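Local coordinates for protein copper-transporting ATPase PAA1, chloroplastic (Arabidopsis thaliana, PDB 5LBD) that uses ATP to move monovalent copper across the chloroplast envelope, this chain being its nucleotide-binding N-domain, at residues 5-10 / 28-33. The protein carries 2 engineered substitutions. Numbering follows the deposited sequence. Where two conformers were deposited one is given.
Sequences PVVTEV and EVLMLA
Val10 meets Leu30 and Val29 with its two methyl groups, one for each. CG2 of Val10 lies 3.9 Å from both CG and CD2 of Leu30, with CD1 slightly farther. CG1 of Val10 touches CG1 of Val29 at 4.1 Å. This methyl lies anti to the backbone N of Val10 (chi1 -177°), which places CG2 beside that nitrogen, on the Leu30 side. Earlier in the strand, Val7 makes a looser contact, its CG1 4.3 Å from Leu30 CD2. Leu30 therefore touches both Val7 and Val10.

Val7 and Val10 are three residues apart, yet both side chains leave the backbone toward the helix. A classic beta bulge explains this: Thr8 and Glu9 both face Arg129 on strand 123-130, and the extra residue resets the alternation. On the bulge, Glu9 forms a salt bridge with Arg129.

The contact joins edge strand 7-11 to helix 26-37, which packs on the antiparallel sheet of the N-domain. At their closest, the axes of strand 7-10 and helix 28-33 are 10.4 Å apart, and their directions differ by 121°. Ile128 touches both Val7 and Leu30, and Ala126 and Ile118 touch Val29.

All three touching pairs are aliphatic, so dispersion and exclusion of water, not directed bonds, hold strand and helix together here.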
ATOM      1  N   PRO A   5      -4.602  15.045  -0.848  1.00 31.80           N
ATOM      2  CA  PRO A   5      -4.785  13.828  -0.049  1.00 27.81           C
ATOM      3  C   PRO A   5      -3.714  13.694   1.019  1.00 27.09           C
ATOM      4  O   PRO A   5      -2.528  13.961   0.785  1.00 24.30           O
ATOM      5  CB  PRO A   5      -4.702  12.697  -1.082  1.00 43.43           C
ATOM      6  CG  PRO A   5      -4.049  13.295  -2.266  1.00 58.24           C
ATOM      7  CD  PRO A   5      -4.397  14.737  -2.272  1.00 45.12           C
ATOM      8  N   VAL A   6      -4.153  13.278   2.206  0.59 25.17           N
ATOM      9  CA  VAL A   6      -3.262  12.999   3.325  0.59 23.83           C
ATOM     10  C   VAL A   6      -3.687  11.685   3.962  0.59 21.27           C
ATOM     11  O   VAL A   6      -4.884  11.433   4.152  0.59 23.91           O
ATOM     12  CB  VAL A   6      -3.281  14.134   4.366  0.59 39.18           C
ATOM     13  CG1 VAL A   6      -2.175  13.927   5.377  0.59 31.77           C
ATOM     14  CG2 VAL A   6      -3.141  15.481   3.691  0.59 37.87           C
ATOM     15  N   VAL A   7      -2.701  10.856   4.314  1.00 21.29           N
ATOM     16  CA  VAL A   7      -2.987   9.640   5.053  1.00 19.73           C
ATOM     17  C   VAL A   7      -3.585  10.026   6.388  1.00 24.54           C
ATOM     18  O   VAL A   7      -3.039  10.876   7.105  1.00 23.51           O
ATOM     19  CB  VAL A   7      -1.713   8.811   5.228  1.00 20.90           C
ATOM     20  CG1 VAL A   7      -1.936   7.688   6.214  1.00 22.43           C
ATOM     21  CG2 VAL A   7      -1.252   8.265   3.880  1.00 21.03           C
ATOM     22  N   THR A   8      -4.725   9.424   6.735  1.00 23.88           N
ATOM     23  CA  THR A   8      -5.295   9.693   8.049  1.00 29.67           C
ATOM     24  C   THR A   8      -5.295   8.478   8.954  1.00 36.63           C
ATOM     25  O   THR A   8      -5.051   8.604  10.161  1.00 34.46           O
ATOM     26  CB  THR A   8      -6.719  10.242   7.917  1.00 42.81           C
ATOM     27  OG1 THR A   8      -7.546   9.306   7.229  1.00 46.04           O
ATOM     28  CG2 THR A   8      -6.697  11.542   7.155  1.00 39.93           C
ATOM     29  N   GLU A   9      -5.529   7.299   8.403  1.00 21.40           N
ATOM     30  CA  GLU A   9      -5.675   6.110   9.218  1.00 25.92           C
ATOM     31  C   GLU A   9      -5.121   4.915   8.470  1.00 24.18           C
ATOM     32  O   GLU A   9      -5.384   4.736   7.275  1.00 22.65           O
ATOM     33  CB  GLU A   9      -7.130   5.863   9.583  1.00 26.13           C
ATOM     34  CG  GLU A   9      -7.312   4.759  10.603  1.00 29.58           C
ATOM     35  CD  GLU A   9      -8.768   4.581  11.019  1.00 32.70           C
ATOM     36  OE1 GLU A   9      -9.640   5.194  10.370  1.00 43.69           O
ATOM     37  OE2 GLU A   9      -9.042   3.852  12.004  1.00 39.51           O
ATOM     38  N   VAL A  10      -4.374   4.088   9.187  1.00 20.28           N
ATOM     39  CA  VAL A  10      -3.931   2.797   8.697  1.00 17.18           C
ATOM     40  C   VAL A  10      -4.577   1.746   9.577  1.00 18.46           C
ATOM     41  O   VAL A  10      -4.408   1.781  10.802  1.00 21.66           O
ATOM     42  CB  VAL A  10      -2.404   2.660   8.718  1.00 16.93           C
ATOM     43  CG1 VAL A  10      -1.971   1.354   8.150  1.00 19.87           C
ATOM     44  CG2 VAL A  10      -1.760   3.804   7.921  1.00 20.20           C
ATOM     45  N   GLU A  28       5.000  -0.362   9.347  1.00 14.87           N
ATOM     46  CA  GLU A  28       5.579  -1.250   8.349  1.00 16.31           C
ATOM     47  C   GLU A  28       4.751  -1.265   7.078  1.00 15.39           C
ATOM     48  O   GLU A  28       5.311  -1.320   5.981  1.00 16.45           O
ATOM     49  CB  GLU A  28       5.688  -2.661   8.908  1.00 18.30           C
ATOM     50  CG  GLU A  28       6.710  -2.789  10.042  1.00 22.34           C
ATOM     51  CD  GLU A  28       6.692  -4.141  10.708  1.00 29.31           C
ATOM     52  OE1 GLU A  28       7.769  -4.615  11.124  1.00 30.06           O
ATOM     53  OE2 GLU A  28       5.589  -4.719  10.860  1.00 20.88           O
ATOM     54  N   VAL A  29       3.418  -1.239   7.219  1.00 15.01           N
ATOM     55  CA  VAL A  29       2.539  -1.194   6.049  1.00 14.84           C
ATOM     56  C   VAL A  29       2.793   0.064   5.245  1.00 14.78           C
ATOM     57  O   VAL A  29       2.891   0.017   4.008  1.00 15.77           O
ATOM     58  CB  VAL A  29       1.065  -1.288   6.484  1.00 19.08           C
ATOM     59  CG1 VAL A  29       0.137  -0.788   5.386  1.00 24.94           C
ATOM     60  CG2 VAL A  29       0.777  -2.710   6.879  1.00 18.51           C
ATOM     61  N   LEU A  30       2.950   1.199   5.929  1.00 13.95           N
ATOM     62  CA  LEU A  30       3.249   2.447   5.232  1.00 17.88           C
ATOM     63  C   LEU A  30       4.581   2.365   4.497  1.00 15.19           C
ATOM     64  O   LEU A  30       4.716   2.855   3.360  1.00 16.23           O
ATOM     65  CB  LEU A  30       3.268   3.627   6.196  1.00 16.69           C
ATOM     66  CG  LEU A  30       1.900   4.108   6.617  1.00 16.80           C
ATOM     67  CD1 LEU A  30       2.066   5.133   7.684  1.00 20.39           C
ATOM     68  CD2 LEU A  30       1.133   4.700   5.459  1.00 20.63           C
HETATM   69  N   MSE A  31       5.590   1.802   5.130  1.00 13.75           N
HETATM   70  CA  MSE A  31       6.892   1.736   4.506  1.00 17.12           C
HETATM   71  C   MSE A  31       6.888   0.763   3.317  1.00 17.64           C
HETATM   72  O   MSE A  31       7.490   1.048   2.316  1.00 16.06           O
HETATM   73  CB  MSE A  31       7.932   1.397   5.563  1.00 19.24           C
HETATM   74  CG  MSE A  31       8.088   2.537   6.585  1.00 20.93           C
HETATM   75 SE   MSE A  31       9.638   2.397   7.704  0.58 30.20          SE
HETATM   76  CE  MSE A  31       9.358   0.638   8.181  1.00 24.65           C
ATOM     77  N   LEU A  32       6.161  -0.352   3.406  1.00 16.38           N
ATOM     78  CA  LEU A  32       6.101  -1.258   2.264  1.00 14.39           C
ATOM     79  C   LEU A  32       5.357  -0.608   1.113  1.00 13.52           C
ATOM     80  O   LEU A  32       5.775  -0.689  -0.044  1.00 15.42           O
ATOM     81  CB  LEU A  32       5.386  -2.546   2.681  1.00 16.05           C
ATOM     82  CG  LEU A  32       6.130  -3.494   3.602  1.00 16.38           C
ATOM     83  CD1 LEU A  32       5.164  -4.495   4.180  1.00 19.18           C
ATOM     84  CD2 LEU A  32       7.251  -4.191   2.890  1.00 19.93           C
ATOM     85  N   ALA A  33       4.229   0.025   1.416  1.00 15.43           N
ATOM     86  CA  ALA A  33       3.467   0.673   0.337  1.00 15.84           C
ATOM     87  C   ALA A  33       4.262   1.816  -0.292  1.00 13.96           C
ATOM     88  O   ALA A  33       4.276   1.989  -1.512  1.00 16.68           O
ATOM     89  CB  ALA A  33       2.142   1.183   0.878  1.00 15.70           C
TER